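Local coordinates for MGS-M5 (Unidentified, PDB 4Q3N), which is an L-lactate dehydrogenase that probably interconverts L-lactate and pyruvate with NAD as the cofactor, at residues T242-N247 against R251-S256; L273-V276 against G281-H284. One frame throughout, in Å; residues are numbered along the deposited sequence.

How the contacts relate
Contacts 1 and 2 follow one another along the chain and lie with their centres about 8 Å apart, on the same side of the chain's centre, both within the C-terminal alpha/beta part of the lactate/malate dehydrogenase family. They meet in a three-stranded antiparallel sheet of order 251-258, 270-278, 281-285. Contact 1 sets the end of helix 232-246 against the first of these strands; contact 2 joins the middle strand to the last. Between them, Leu-253 O probably accepts a hydrogen bond from Ala-275 N (2.8 Å), which ties the two contacts into one unit. Both also touch the second subunit, so this sheet takes part in the tetramer's assembly.

Contact 1 of 2, residues T242-N247 against R251-S256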
loop_
_atom_site.group_PDB
_atom_site.type_symbol
_atom_site.label_atom_id
_atom_site.label_comp_id
_atom_site.label_asym_id
_atom_site.label_seq_id
_atom_site.Cartn_x
_atom_site.Cartn_y
_atom_site.Cartn_z
ATOM N N THR A 242 11.860 -5.614 -10.117
ATOM C CA THR A 242 11.085 -6.821 -9.809
ATOM C C THR A 242 9.571 -6.567 -9.968
ATOM O O THR A 242 8.818 -7.404 -10.493
ATOM C CB THR A 242 11.406 -7.293 -8.375
ATOM O OG1 THR A 242 12.838 -7.539 -8.292
ATOM C CG2 THR A 242 10.636 -8.583 -8.047
ATOM N N ALA A 243 9.124 -5.431 -9.468
ATOM C CA ALA A 243 7.674 -5.112 -9.488
ATOM C C ALA A 243 7.196 -4.905 -10.907
ATOM O O ALA A 243 6.107 -5.344 -11.278
ATOM C CB ALA A 243 7.397 -3.853 -8.633
ATOM N N ALA A 244 8.050 -4.295 -11.740
ATOM C CA ALA A 244 7.664 -4.107 -13.158
ATOM C C ALA A 244 7.425 -5.445 -13.832
ATOM O O ALA A 244 6.510 -5.602 -14.671
ATOM C CB ALA A 244 8.738 -3.335 -13.910
ATOM N N ILE A 245 8.264 -6.428 -13.491
ATOM C CA ILE A 245 8.109 -7.779 -14.063
ATOM C C ILE A 245 6.915 -8.546 -13.449
ATOM O O ILE A 245 6.033 -9.015 -14.160
ATOM C CB ILE A 245 9.409 -8.618 -13.865
ATOM C CG1 ILE A 245 10.555 -7.955 -14.634
ATOM C CG2 ILE A 245 9.122 -10.120 -14.278
ATOM C CD1 ILE A 245 11.983 -8.489 -14.202
ATOM N N PHE A 246 6.846 -8.660 -12.126
ATOM C CA PHE A 246 5.761 -9.472 -11.558
ATOM C C PHE A 246 4.373 -8.809 -11.716
ATOM O O PHE A 246 3.359 -9.486 -11.765
ATOM C CB PHE A 246 6.031 -9.787 -10.084
ATOM C CG PHE A 246 7.053 -10.891 -9.931
ATOM C CD1 PHE A 246 8.406 -10.601 -9.973
ATOM C CD2 PHE A 246 6.650 -12.210 -9.883
ATOM C CE1 PHE A 246 9.387 -11.665 -9.890
ATOM C CE2 PHE A 246 7.599 -13.275 -9.793
ATOM C CZ PHE A 246 8.958 -12.996 -9.812
ATOM N N ASN A 247 4.336 -7.491 -11.781
ATOM C CA ASN A 247 3.033 -6.800 -12.018
ATOM C C ASN A 247 2.768 -6.586 -13.507
ATOM O O ASN A 247 1.769 -5.951 -13.890
ATOM C CB ASN A 247 2.994 -5.461 -11.273
ATOM C CG ASN A 247 2.975 -5.660 -9.766
ATOM O OD1 ASN A 247 2.213 -6.464 -9.256
ATOM N ND2 ASN A 247 3.811 -4.973 -9.084
ATOM N N ARG A 251 6.663 -1.238 -18.062
ATOM C CA ARG A 251 7.267 -0.061 -17.439
ATOM C C ARG A 251 8.603 0.240 -18.121
ATOM O O ARG A 251 9.357 -0.673 -18.414
ATOM C CB ARG A 251 7.501 -0.329 -15.975
ATOM C CG ARG A 251 7.815 0.923 -15.126
ATOM C CD ARG A 251 6.521 1.739 -14.902
ATOM N NE ARG A 251 6.830 2.906 -14.088
ATOM C CZ ARG A 251 5.947 3.590 -13.365
ATOM N NH1 ARG A 251 4.679 3.217 -13.348
ATOM N NH2 ARG A 251 6.350 4.637 -12.634
ATOM N N ILE A 252 8.909 1.507 -18.336
ATOM C CA ILE A 252 10.204 1.884 -18.924
ATOM C C ILE A 252 11.165 2.216 -17.797
ATOM O O ILE A 252 10.907 3.149 -17.007
ATOM C CB ILE A 252 10.083 3.092 -19.855
ATOM C CG1 ILE A 252 9.093 2.759 -20.978
ATOM C CG2 ILE A 252 11.494 3.476 -20.403
ATOM C CD1 ILE A 252 8.659 3.963 -21.791
ATOM N N LEU A 253 12.224 1.422 -17.705
ATOM C CA LEU A 253 13.321 1.634 -16.734
ATOM C C LEU A 253 14.684 1.487 -17.393
ATOM O O LEU A 253 14.871 0.638 -18.250
ATOM C CB LEU A 253 13.271 0.610 -15.582
ATOM C CG LEU A 253 11.998 0.689 -14.715
ATOM C CD1 LEU A 253 11.912 -0.534 -13.855
ATOM C CD2 LEU A 253 11.950 1.983 -13.819
ATOM N N PRO A 254 15.661 2.289 -16.956
ATOM C CA PRO A 254 17.003 2.146 -17.512
ATOM C C PRO A 254 17.661 0.993 -16.790
ATOM O O PRO A 254 17.719 0.998 -15.558
ATOM C CB PRO A 254 17.661 3.488 -17.219
ATOM C CG PRO A 254 16.936 4.007 -15.965
ATOM C CD PRO A 254 15.517 3.459 -16.070
ATOM N N ILE A 255 18.068 -0.025 -17.549
ATOM C CA ILE A 255 18.687 -1.231 -16.988
ATOM C C ILE A 255 19.759 -1.679 -17.942
ATOM O O ILE A 255 19.823 -1.169 -19.065
ATOM C CB ILE A 255 17.661 -2.372 -16.807
ATOM C CG1 ILE A 255 16.780 -2.500 -18.061
ATOM C CG2 ILE A 255 16.710 -2.044 -15.673
ATOM C CD1 ILE A 255 16.057 -3.839 -18.155
ATOM N N SER A 256 20.608 -2.614 -17.498
ATOM C CA SER A 256 21.582 -3.257 -18.365
ATOM C C SER A 256 20.897 -4.213 -19.332
ATOM O O SER A 256 20.293 -5.189 -18.899
ATOM C CB SER A 256 22.635 -4.039 -17.561
ATOM O OG SER A 256 23.377 -3.222 -16.678
#
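Ala-244 meets Arg-251 and Leu-253 through its methyl group, and the contact is wholly apolar. Its CB lies 3.9 Å from Arg-251 CB, the nearest approach between 242-247 and 251-256, and 4.2 Å from Leu-253 CD1. Residues 251 and 253 alternate with Ile-252, whose side chain points away, so the strand offers the helix two side chains from one of its faces. The CA atoms of Ala-244 and Arg-251 are 5.9 Å apart, consistent with a methyl group lying between the backbones. Only 86 Å² is buried, summed over both sides, in keeping with a helix end and a strand start that touch close to the short loop joining them. Leu-277 of strand 270-278 also packs on Ala-244 and Leu-253, extending the apolar patch, and Leu-253 in turn touches Phe-54 of the fourth subunit.

Backbone bonds shape the helical partner. Phe-246 N donates to Thr-242 O at 2.9 Å, and Asn-247 N to Ala-243 O at 2.8 Å, keeping the last turn regular up to the chain's exit from the helix.

Charge enters through Arg-251 alone, and it is directed elsewhere. The backbone sets CB against Ala-244; from there CG anti to the backbone N (chi1 -166°) and the bend at chi2 (75°) lead the guanidinium away. There NH1 forms a salt bridge with Asp-164 of the second subunit, and Asn-167 of that subunit packs on the same arginine.

Arg-251 therefore divides its work: its first side-chain carbon joins the intrachain apolar packing, whereas its charged end engages a neighbouring subunit, placing this helix-strand junction beside the tetramer interfaces.

Contact 2 of 2, residues L273-V276 against G281-H284; sequences LPAV and GVHH. With ACT (acetate ion), chain E.
Two backbone hydrogen bonds join Val-276 to the strand 281-284: its N donates to His-284 O at 3.0 Å, almost perfectly straight at 178°, and its O accepts from His-283 N at 2.7 Å. They belong to the beta hairpin of strands 270-278 and 281-285; 270-278 is the central strand of the antiparallel sheet, next to 251-258, and 281-285 lies on its other side, outermost within this chain. Helical backbone angles at His-283, followed by extended ones at His-284, bend the chain in a geometry consistent with a classic beta bulge, the two histidines standing opposite Val-276. The 98° between the chain directions of the short segments reflects this local break. Val-276 O also receives a CA-H...O contact from Val-282 CA.

Side chains pack on two sides of these bonds. Ala-275 CB touches Val-282 CG1 at 4.0 Å, and Val-257 and Ile-255 of strand 251-258 adjoin this apolar pair. Val-276 reaches both histidines with separate branches: CG1, anti to the backbone N (chi1 -179°), lies alongside His-283 CB, while CG2 sits over one face of the His-284 ring. That CH-pi contact places CG2 3.9 Å from the ring centroid, displaced toward the rim on the side of CE1. Ile-163 and Met-201 of the second subunit pack on Val-276 and His-284 respectively, placing this face at the subunit interface.

The His-284 imidazole is gripped by both of its nitrogens. ND1 pairs with His-283 ND1 at 2.8 Å, a hydrogen bond in which either nitrogen could be the donor, and this link between adjacent residues would restrict rotation of both rings. At the ring's edge, near its plane, lies an acetate, probably from the crystallisation liquor, which Lys-192 NZ of the second subunit also binds; His-284 NE2 donates to its OXT at 2.7 Å.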
loop_
_atom_site.group_PDB
_atom_site.type_symbol
_atom_site.label_atom_id
_atom_site.label_comp_id
_atom_site.label_asym_id
_atom_site.label_seq_id
_atom_site.Cartn_x
_atom_site.Cartn_y
_atom_site.Cartn_z
ATOM N N LEU A 273 20.406 1.177 -20.731
ATOM C CA LEU A 273 19.499 1.817 -21.689
ATOM C C LEU A 273 18.077 1.701 -21.153
ATOM O O LEU A 273 17.761 0.757 -20.435
ATOM C CB LEU A 273 19.595 1.155 -23.087
ATOM C CG LEU A 273 20.994 1.219 -23.736
ATOM C CD1 LEU A 273 21.034 0.252 -24.955
ATOM C CD2 LEU A 273 21.380 2.687 -24.153
ATOM N N PRO A 274 17.202 2.650 -21.522
ATOM C CA PRO A 274 15.803 2.519 -21.089
ATOM C C PRO A 274 15.146 1.317 -21.793
ATOM O O PRO A 274 15.301 1.127 -22.991
ATOM C CB PRO A 274 15.168 3.846 -21.518
ATOM C CG PRO A 274 15.988 4.315 -22.696
ATOM C CD PRO A 274 17.417 3.784 -22.444
ATOM N N ALA A 275 14.423 0.508 -21.045
ATOM C CA ALA A 275 13.823 -0.671 -21.640
ATOM C C ALA A 275 12.445 -0.911 -21.046
ATOM O O ALA A 275 12.172 -0.529 -19.908
ATOM C CB ALA A 275 14.758 -1.926 -21.432
ATOM N N VAL A 276 11.591 -1.552 -21.837
ATOM C CA VAL A 276 10.246 -1.878 -21.418
ATOM C C VAL A 276 10.250 -3.250 -20.748
ATOM O O VAL A 276 10.561 -4.262 -21.398
ATOM C CB VAL A 276 9.260 -1.884 -22.633
ATOM C CG1 VAL A 276 7.831 -2.203 -22.135
ATOM C CG2 VAL A 276 9.286 -0.549 -23.340
ATOM N N GLY A 281 9.907 -10.352 -19.323
ATOM C CA GLY A 281 11.263 -9.783 -19.339
ATOM C C GLY A 281 11.318 -8.488 -20.169
ATOM O O GLY A 281 10.449 -7.644 -20.034
ATOM N N VAL A 282 12.295 -8.352 -21.058
ATOM C CA VAL A 282 12.460 -7.118 -21.819
ATOM C C VAL A 282 11.600 -7.158 -23.105
ATOM O O VAL A 282 11.872 -7.931 -24.003
ATOM C CB VAL A 282 13.953 -6.884 -22.220
ATOM C CG1 VAL A 282 14.076 -5.578 -23.016
ATOM C CG2 VAL A 282 14.786 -6.786 -20.947
ATOM N N HIS A 283 10.572 -6.325 -23.178
ATOM C CA HIS A 283 9.733 -6.309 -24.373
ATOM C C HIS A 283 10.495 -5.700 -25.561
ATOM O O HIS A 283 10.560 -6.265 -26.649
ATOM C CB HIS A 283 8.409 -5.540 -24.124
ATOM C CG HIS A 283 7.538 -5.500 -25.347
ATOM N ND1 HIS A 283 7.640 -4.504 -26.292
ATOM C CD2 HIS A 283 6.598 -6.358 -25.801
ATOM C CE1 HIS A 283 6.816 -4.760 -27.291
ATOM N NE2 HIS A 283 6.163 -5.875 -27.012
ATOM N N HIS A 284 11.111 -4.552 -25.340
ATOM C CA HIS A 284 12.051 -3.976 -26.320
ATOM C C HIS A 284 12.849 -2.897 -25.616
ATOM O O HIS A 284 12.462 -2.416 -24.549
ATOM C CB HIS A 284 11.342 -3.387 -27.577
ATOM C CG HIS A 284 10.477 -2.170 -27.301
ATOM N ND1 HIS A 284 9.180 -2.258 -26.840
ATOM C CD2 HIS A 284 10.707 -0.844 -27.491
ATOM C CE1 HIS A 284 8.642 -1.052 -26.762
ATOM N NE2 HIS A 284 9.554 -0.174 -27.141
HETATM C C ACT E . 9.097 3.554 -27.398
HETATM O O ACT E . 9.339 4.598 -28.075
HETATM O OXT ACT E . 9.652 2.488 -27.784
HETATM C CH3 ACT E . 8.166 3.528 -26.220
#